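Local coordinates for protein epsin-3 (PDB 3ONK) that helps recruit clathrin to the Golgi network and endosomes and binds membranes enriched in phosphatidylinositol-3,5-bisphosphate, represented here by its ENTH domain, at residues I52-F56 with A70-L74. Sequence-based numbering, arbitrary orientation.
Sequences IFRRF and ALQLL
Consecutive helices of an all-helical domain often pack as an antiparallel hairpin, and the ENTH domain of this epsin offers a compact example, in which helix 42-57 meets helix 64-80 near the centre of the chain. Over residues 52-56 and 70-74 both backbones are helical, their N-to-C directions lie 143° apart (signed crossing angle -143°), and the local axes approach to 10.1 Å. The register is set where the backbones come closest, Ile52 CA to Ala70 CA at 5.9 Å. Here the small side chain of Ala70 points toward helix 42-57, with its CB 4.0 Å from Ile52 O, 4.1 Å from Arg55 CB and 3.5 Å from Phe56 CE1. Leu71 begins sideways, yet its m,t rotamer carries CD2 to 3.8 Å from Phe56 CZ; the same side chain also touches Val116, which places helix 113-127 against this side of helix 64-80. Leu73 (t,p) turns toward the partner helix on the flank shared with Val16 of helix 11-19, its CD2 3.8 Å from Ile52 CD1, which the m,t rotamer of Ile52 carries toward helix 64-80. One turn after Ala70, linked by the Leu74 N to Ala70 O hydrogen bond of 3.0 Å, Leu74 (t,p) meets Ile52, Phe53 and Phe56; both phenylalanines, m at chi1, start sideways but bring their rings nearer. The side chains meet through apolar atoms, burying 323 Å² summed over both segments; alanine allows close backbone approach while leucines fill the space between the helices: Leu74 CD1 lies 3.8 Å from Ile52 CD1, while its CD2 sits 3.7 Å from Phe53 CE1 and, at the ring edge of Phe56, 3.8 Å from CZ.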
# COMPACT_ATOMS: atom_id res chain seq x y z
N ILE A 52 2.44 5.24 -4.93
CA ILE A 52 1.97 4.74 -3.64
C ILE A 52 2.44 5.60 -2.48
O ILE A 52 1.68 5.87 -1.55
CB ILE A 52 2.38 3.28 -3.36
CG1 ILE A 52 1.55 2.31 -4.19
CG2 ILE A 52 2.16 2.96 -1.88
CD1 ILE A 52 1.63 0.86 -3.69
N PHE A 53 3.70 6.03 -2.52
CA PHE A 53 4.25 6.78 -1.39
C PHE A 53 3.90 8.26 -1.45
O PHE A 53 3.88 8.93 -0.42
CB PHE A 53 5.75 6.55 -1.26
CG PHE A 53 6.12 5.12 -0.96
CD1 PHE A 53 5.55 4.46 0.12
CD2 PHE A 53 7.05 4.45 -1.74
CE1 PHE A 53 5.89 3.14 0.41
CE2 PHE A 53 7.40 3.12 -1.45
CZ PHE A 53 6.81 2.47 -0.38
N ARG A 54 3.63 8.78 -2.65
CA ARG A 54 3.14 10.15 -2.78
C ARG A 54 2.04 10.37 -1.76
O ARG A 54 1.93 11.43 -1.17
CB ARG A 54 2.59 10.42 -4.18
CG ARG A 54 3.68 10.47 -5.23
CD ARG A 54 3.18 10.94 -6.58
NE ARG A 54 4.28 10.95 -7.54
CZ ARG A 54 5.16 11.95 -7.67
NH1 ARG A 54 5.05 13.02 -6.89
NH2 ARG A 54 6.13 11.86 -8.56
N ARG A 55 1.25 9.33 -1.55
CA ARG A 55 0.13 9.40 -0.62
C ARG A 55 0.58 9.64 0.83
O ARG A 55 0.02 10.49 1.52
CB ARG A 55 -0.73 8.14 -0.75
CG ARG A 55 -2.03 8.35 -1.54
CD ARG A 55 -1.77 8.95 -2.93
NE ARG A 55 -1.86 7.94 -3.99
CZ ARG A 55 -1.39 8.11 -5.23
NH1 ARG A 55 -0.79 9.25 -5.58
NH2 ARG A 55 -1.52 7.12 -6.11
N PHE A 56 1.60 8.90 1.26
CA PHE A 56 2.08 8.97 2.64
C PHE A 56 2.62 10.33 3.01
O PHE A 56 2.64 10.71 4.18
CB PHE A 56 3.18 7.93 2.88
CG PHE A 56 2.75 6.53 2.62
CD1 PHE A 56 1.43 6.25 2.32
CD2 PHE A 56 3.66 5.49 2.66
CE1 PHE A 56 1.02 4.95 2.07
CE2 PHE A 56 3.26 4.20 2.40
CZ PHE A 56 1.94 3.93 2.12
N ALA A 70 -3.81 3.09 0.15
CA ALA A 70 -2.41 2.86 -0.23
C ALA A 70 -1.75 1.77 0.61
O ALA A 70 -0.91 1.00 0.12
CB ALA A 70 -1.62 4.15 -0.13
N LEU A 71 -2.12 1.70 1.89
CA LEU A 71 -1.61 0.64 2.77
C LEU A 71 -2.13 -0.73 2.35
O LEU A 71 -1.36 -1.68 2.22
CB LEU A 71 -1.97 0.90 4.24
CG LEU A 71 -1.30 2.11 4.93
CD1 LEU A 71 -1.83 2.24 6.36
CD2 LEU A 71 0.22 1.99 4.93
N GLN A 72 -3.45 -0.82 2.17
CA GLN A 72 -4.08 -2.04 1.67
C GLN A 72 -3.42 -2.52 0.39
O GLN A 72 -3.15 -3.71 0.25
CB GLN A 72 -5.57 -1.81 1.38
CG GLN A 72 -6.45 -1.68 2.60
CD GLN A 72 -7.89 -1.43 2.23
OE1 GLN A 72 -8.22 -0.38 1.66
NE2 GLN A 72 -8.77 -2.38 2.56
N LEU A 73 -3.19 -1.62 -0.56
CA LEU A 73 -2.54 -1.99 -1.82
C LEU A 73 -1.13 -2.54 -1.59
O LEU A 73 -0.73 -3.54 -2.19
CB LEU A 73 -2.45 -0.78 -2.76
CG LEU A 73 -1.78 -1.00 -4.11
CD1 LEU A 73 -2.37 -2.18 -4.88
CD2 LEU A 73 -1.87 0.28 -4.96
N LEU A 74 -0.39 -1.87 -0.72
CA LEU A 74 1.00 -2.20 -0.47
C LEU A 74 1.08 -3.55 0.24
O LEU A 74 2.00 -4.34 0.01
CB LEU A 74 1.65 -1.08 0.35
CG LEU A 74 3.15 -0.80 0.37
CD1 LEU A 74 3.80 -0.71 -1.01
CD2 LEU A 74 3.39 0.50 1.16